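Local coordinates for Alpha/beta hydrolase fold protein (Nakamurella multipartita, PDB 4Y7D) that belongs to the alpha/beta hydrolase fold and probably acts as a hydrolase, although its substrate is unknown, at residues E146-L149 with M150-L154; S232-L235 with D236-T239. All coordinates share one frame; numbering follows the deposited sequence. Where two conformers were deposited one is given.

Contact 1: E146-L149 with M150-L154; sequences EKVL and MGTGL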
ATOM      1  N   GLU A 146     -22.363   3.211   2.932  1.00 45.31           N
ATOM      2  CA  GLU A 146     -20.907   3.055   2.832  1.00 45.09           C
ATOM      3  C   GLU A 146     -20.242   3.057   4.215  1.00 41.58           C
ATOM      4  O   GLU A 146     -19.322   2.297   4.484  1.00 38.74           O
ATOM      5  CB  GLU A 146     -20.263   4.143   1.962  1.00 47.36           C
ATOM      6  CG  GLU A 146     -18.873   3.724   1.472  1.00 49.90           C
ATOM      7  CD  GLU A 146     -17.952   4.881   1.069  1.00 54.11           C
ATOM      8  OE1 GLU A 146     -18.251   6.083   1.335  1.00 57.55           O
ATOM      9  OE2 GLU A 146     -16.896   4.579   0.471  1.00 57.67           O
ATOM     10  N   LYS A 147     -20.711   3.904   5.102  1.00 39.76           N
ATOM     11  CA  LYS A 147     -20.155   3.967   6.446  1.00 39.29           C
ATOM     12  C   LYS A 147     -20.334   2.664   7.220  1.00 37.64           C
ATOM     13  O   LYS A 147     -19.430   2.224   7.945  1.00 34.28           O
ATOM     14  CB  LYS A 147     -20.834   5.094   7.221  1.00 43.03           C
ATOM     15  CG  LYS A 147     -20.319   5.262   8.624  1.00 47.22           C
ATOM     16  CD  LYS A 147     -21.033   6.377   9.369  1.00 51.44           C
ATOM     17  CE  LYS A 147     -20.036   7.006  10.327  1.00 54.10           C
ATOM     18  NZ  LYS A 147     -20.700   7.748  11.418  1.00 57.14           N
ATOM     19  N   VAL A 148     -21.539   2.088   7.146  1.00 35.89           N
ATOM     20  CA  VAL A 148     -21.790   0.817   7.799  1.00 36.06           C
ATOM     21  C   VAL A 148     -20.952  -0.283   7.161  1.00 34.41           C
ATOM     22  O   VAL A 148     -20.367  -1.107   7.857  1.00 35.18           O
ATOM     23  CB  VAL A 148     -23.268   0.430   7.724  1.00 37.70           C
ATOM     24  CG1 VAL A 148     -23.462  -0.995   8.200  1.00 39.05           C
ATOM     25  CG2 VAL A 148     -24.084   1.353   8.619  1.00 39.01           C
ATOM     26  N   LEU A 149     -20.894  -0.275   5.843  1.00 33.50           N
ATOM     27  CA  LEU A 149     -20.185  -1.301   5.118  1.00 33.07           C
ATOM     28  C   LEU A 149     -18.707  -1.292   5.418  1.00 32.53           C
ATOM     29  O   LEU A 149     -18.103  -2.361   5.565  1.00 31.54           O
ATOM     30  CB  LEU A 149     -20.397  -1.122   3.615  1.00 33.68           C
ATOM     31  CG  LEU A 149     -19.854  -2.251   2.735  1.00 33.89           C
ATOM     32  CD1 LEU A 149     -20.500  -3.597   3.012  1.00 35.10           C
ATOM     33  CD2 LEU A 149     -20.033  -1.860   1.268  1.00 35.62           C
HETATM   34  N   MSE A 150     -18.097  -0.104   5.475  1.00 31.32           N
HETATM   35  CA  MSE A 150     -16.650  -0.007   5.737  1.00 32.27           C
HETATM   36  C   MSE A 150     -16.266   0.169   7.215  1.00 31.30           C
HETATM   37  O   MSE A 150     -15.097   0.078   7.567  1.00 30.43           O
HETATM   38  CB  MSE A 150     -16.137   1.226   4.993  1.00 33.75           C
HETATM   39  CG  MSE A 150     -16.419   1.262   3.502  1.00 35.80           C
HETATM   40 SE   MSE A 150     -15.242  -0.126   2.764  0.65 44.98          SE
HETATM   41  CE  MSE A 150     -16.745  -0.752   1.860  1.00 38.09           C
ATOM     42  N   GLY A 151     -17.224   0.486   8.078  1.00 31.25           N
ATOM     43  CA  GLY A 151     -16.923   0.791   9.468  1.00 32.42           C
ATOM     44  C   GLY A 151     -17.364  -0.192  10.533  1.00 33.25           C
ATOM     45  O   GLY A 151     -17.070   0.041  11.708  1.00 34.21           O
ATOM     46  N   THR A 152     -18.087  -1.257  10.161  1.00 31.97           N
ATOM     47  CA  THR A 152     -18.670  -2.178  11.146  1.00 32.40           C
ATOM     48  C   THR A 152     -18.319  -3.633  10.862  1.00 32.15           C
ATOM     49  O   THR A 152     -17.943  -4.013   9.739  1.00 31.01           O
ATOM     50  CB  THR A 152     -20.218  -2.094  11.219  1.00 34.51           C
ATOM     51  OG1 THR A 152     -20.791  -2.450   9.958  1.00 34.05           O
ATOM     52  CG2 THR A 152     -20.669  -0.710  11.573  1.00 36.00           C
ATOM     53  N   GLY A 153     -18.423  -4.447  11.903  1.00 33.50           N
ATOM     54  CA  GLY A 153     -18.173  -5.913  11.776  1.00 33.47           C
ATOM     55  C   GLY A 153     -19.197  -6.562  10.833  1.00 33.68           C
ATOM     56  O   GLY A 153     -18.857  -7.434  10.019  1.00 32.92           O
ATOM     57  N   LEU A 154     -20.438  -6.105  10.902  1.00 34.99           N
ATOM     58  CA  LEU A 154     -21.467  -6.541   9.926  1.00 36.16           C
ATOM     59  C   LEU A 154     -21.032  -6.229   8.496  1.00 34.20           C
ATOM     60  O   LEU A 154     -21.089  -7.099   7.607  1.00 34.16           O
ATOM     61  CB  LEU A 154     -22.816  -5.861  10.230  1.00 39.82           C
ATOM     62  CG  LEU A 154     -23.828  -6.008   9.086  1.00 42.50           C
ATOM     63  CD1 LEU A 154     -24.262  -7.469   9.038  1.00 44.76           C
ATOM     64  CD2 LEU A 154     -25.023  -5.076   9.255  1.00 44.79           C
TER

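Contact 2: S232-L235 with D236-T239; sequences SLEL and DRIT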
ATOM      1  N   SER A 232       5.882  18.426   6.873  1.00 24.73           N
ATOM      2  CA  SER A 232       6.524  17.977   5.652  1.00 23.20           C
ATOM      3  C   SER A 232       7.113  16.618   5.910  1.00 22.42           C
ATOM      4  O   SER A 232       7.700  16.393   6.946  1.00 23.44           O
ATOM      5  CB  SER A 232       7.661  18.903   5.194  1.00 24.44           C
ATOM      6  OG  SER A 232       8.256  18.432   3.974  1.00 23.58           O
ATOM      7  N   LEU A 233       7.063  15.738   4.923  1.00 21.25           N
ATOM      8  CA  LEU A 233       7.774  14.454   4.983  1.00 21.36           C
ATOM      9  C   LEU A 233       9.229  14.537   4.455  1.00 21.45           C
ATOM     10  O   LEU A 233       9.988  13.558   4.557  1.00 20.65           O
ATOM     11  CB  LEU A 233       6.999  13.397   4.208  1.00 20.86           C
ATOM     12  CG  LEU A 233       5.568  13.124   4.661  1.00 21.16           C
ATOM     13  CD1 LEU A 233       4.894  12.177   3.642  1.00 20.58           C
ATOM     14  CD2 LEU A 233       5.560  12.561   6.040  1.00 21.36           C
ATOM     15  N   GLU A 234       9.608  15.673   3.878  1.00 21.32           N
ATOM     16  CA  GLU A 234      10.969  15.928   3.421  1.00 22.38           C
ATOM     17  C   GLU A 234      11.416  14.959   2.339  1.00 20.88           C
ATOM     18  O   GLU A 234      12.540  14.406   2.384  1.00 20.98           O
ATOM     19  CB  GLU A 234      11.941  15.888   4.586  1.00 24.90           C
ATOM     20  CG  GLU A 234      11.533  16.742   5.800  1.00 26.06           C
ATOM     21  CD  GLU A 234      12.632  16.731   6.863  1.00 29.45           C
ATOM     22  OE1 GLU A 234      13.043  15.663   7.351  1.00 29.85           O
ATOM     23  OE2 GLU A 234      13.107  17.836   7.158  1.00 34.67           O
ATOM     24  N   LEU A 235      10.549  14.755   1.348  1.00 19.71           N
ATOM     25  CA  LEU A 235      10.898  13.863   0.255  1.00 19.68           C
ATOM     26  C   LEU A 235      12.123  14.333  -0.510  1.00 20.82           C
ATOM     27  O   LEU A 235      12.807  13.539  -1.149  1.00 21.57           O
ATOM     28  CB  LEU A 235       9.713  13.736  -0.690  1.00 19.95           C
ATOM     29  CG  LEU A 235       8.704  12.633  -0.372  1.00 20.24           C
ATOM     30  CD1 LEU A 235       8.003  12.847   0.937  1.00 21.97           C
ATOM     31  CD2 LEU A 235       7.680  12.564  -1.491  1.00 21.45           C
ATOM     32  N   ASP A 236      12.455  15.599  -0.465  1.00 21.11           N
ATOM     33  CA  ASP A 236      13.621  16.098  -1.190  0.60 23.71           C
ATOM     34  C   ASP A 236      14.925  15.538  -0.651  1.00 23.72           C
ATOM     35  O   ASP A 236      15.946  15.614  -1.319  1.00 25.32           O
ATOM     36  CB  ASP A 236      13.639  17.626  -1.154  0.60 24.79           C
ATOM     37  CG  ASP A 236      13.568  18.178   0.259  0.60 25.21           C
ATOM     38  OD1 ASP A 236      12.515  18.098   0.909  0.60 25.41           O
ATOM     39  OD2 ASP A 236      14.595  18.688   0.732  0.60 26.12           O
ATOM     40  N   ARG A 237      14.891  14.963   0.550  1.00 23.17           N
ATOM     41  CA  ARG A 237      16.071  14.312   1.136  0.60 24.01           C
ATOM     42  C   ARG A 237      16.349  12.925   0.520  1.00 24.52           C
ATOM     43  O   ARG A 237      17.439  12.354   0.702  1.00 24.37           O
ATOM     44  CB  ARG A 237      15.894  14.138   2.652  0.60 25.29           C
ATOM     45  CG  ARG A 237      15.836  15.446   3.437  0.60 26.19           C
ATOM     46  CD  ARG A 237      15.493  15.196   4.898  0.60 27.93           C
ATOM     47  NE  ARG A 237      16.543  14.454   5.622  0.60 29.37           N
ATOM     48  CZ  ARG A 237      16.473  14.043   6.899  0.60 30.86           C
ATOM     49  NH1 ARG A 237      15.411  14.281   7.658  0.60 31.75           N
ATOM     50  NH2 ARG A 237      17.486  13.373   7.428  0.60 31.54           N
ATOM     51  N   ILE A 238      15.375  12.370  -0.174  1.00 21.91           N
ATOM     52  CA  ILE A 238      15.472  10.978  -0.668  1.00 22.44           C
ATOM     53  C   ILE A 238      16.441  10.857  -1.819  1.00 23.72           C
ATOM     54  O   ILE A 238      16.336  11.611  -2.799  1.00 24.39           O
ATOM     55  CB  ILE A 238      14.066  10.433  -1.040  1.00 21.22           C
ATOM     56  CG1 ILE A 238      13.178  10.394   0.195  1.00 21.45           C
ATOM     57  CG2 ILE A 238      14.132   9.082  -1.751  1.00 20.67           C
ATOM     58  CD1 ILE A 238      11.735  10.022  -0.139  1.00 20.40           C
ATOM     59  N   THR A 239      17.400   9.924  -1.689  1.00 23.00           N
ATOM     60  CA  THR A 239      18.378   9.648  -2.736  1.00 24.21           C
ATOM     61  C   THR A 239      18.253   8.288  -3.363  1.00 23.27           C
ATOM     62  O   THR A 239      19.023   7.974  -4.282  1.00 24.13           O
ATOM     63  CB  THR A 239      19.841   9.832  -2.214  1.00 26.19           C
ATOM     64  OG1 THR A 239      20.043   9.046  -1.019  1.00 26.11           O
ATOM     65  CG2 THR A 239      20.105  11.372  -2.000  1.00 27.64           C
TER

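Contact 1: E146-L149 with M150-L154
Thr-152 turns its hydroxyl back onto the carbonyl of Val-148, and OG1 donates to Val-148 O across a short 2.5 Å. The bond reaches the oxygen well off the line of its C=O, with the donor tilted 25° from the carbonyl plane. With chi1 at 62°, OG1 stands between the backbone N and the carbonyl carbon, facing the last turn of the helix. Val-148 CG1 lies beside the same hydroxyl, 3.5 Å from OG1, and Thr-152 N adds a weak bond to Val-148 O. Two donors of one residue therefore grip one carbonyl oxygen at a helix end. Along the preceding turn, Met-150 N meets Glu-146 O at 2.9 Å in a regular helical bond, whereas that from Gly-151 N to Lys-147 O is weak. Met-150, present as selenomethionine, bends at chi2 and chi3; this folds its CE methyl beside the leucine, 3.5 Å from Leu-149 CD2, while its CG sits 4.0 Å from Glu-146 CG.

Thr-152 is a worked example of one residue serving two helices: it leaves helical geometry after the first and is the N-cap of the second, its OG1 accepting from Gly-155 N. A valine in its place lacks the hydroxyl, and would probably leave Gly-155 N without its cap and Val-148 O held by the weak Thr-152 N bond alone within this turn.

Outside the turn, Asn-211 ND2 donates to both Leu-149 O and Thr-152 O, and Met-150 shares backbone hydrogen bonding with His-212. The loop after helix 197-209 thus backs the junction between helix 144-151 and helix 153-165, in the helical insertion that lies in sequence between strands 124-130 and 242-247, which are neighbours in the sheet.

Contact 2: S232-L235 with D236-T239
Glu-234 sets CG opposite its carbonyl carbon, beside the N (chi1 -50°), and then runs extended, while Arg-237 bends at chi3 (66°); together these torsions lay the two chains side by side, pointing the same way, and bring carboxylate and guanidinium together. Arg-237 NH1 donates to Glu-234 OE1 at 2.8 Å in a salt bridge. OE1 lies at the guanidinium edge, almost in its plane, and receives the bond on its syn side but tilted out of the carboxylate plane; the two flat groups stand 89° apart, so a single N-H makes the link rather than a paired one. Nearer the backbone the aliphatic parts touch, with Glu-234 CB 3.6 Å from Arg-237 CD. Arg-237 was modelled in two conformations, and the bridge is established for one of them alone, so its permanence is doubtful.

The backbone that carries them is a short 3-10 turn, in which Arg-237 N bonds to Glu-234 O at 3.0 Å and Ile-238 N to Leu-235 O, each three residues back. Just ahead of it comes an ST turn: Ser-232 OG accepts from Glu-234 N at 3.1 Å, and Glu-234 itself has a positive phi, in the left-handed helical region.

On another side of the turn, Leu-235 and Ile-238 also lie alongside each other, Leu-235 CG 4.0 Å from Ile-238 CD1. Both are buried and pack on Tyr-114 of helix 110-119, with Ile-265 touching them as well. The same helix supplies a second charge, since Arg-115 NH1 forms a salt bridge with Glu-234 OE1 and a hydrogen bond with Leu-233 O.

In the fold
Contacts 1 and 2 follow in series along the chain and lie on opposite sides of its centre, their own centres about 36 Å apart and their nearest atoms about 23 Å, so neither touches the other. Contact 1 belongs to the helices inserted in sequence between strands 124-130 and 242-247, an arrangement consistent with the cap found in many alpha/beta hydrolases. Contact 2 lies where the chain leaves that insertion and returns to the central sheet through strand 242-247. The bound sodium ion, at Ala-176 and Gly-179, is nearer contact 1, about 10 Å from the side chain of Glu-146, which is too far for coordination.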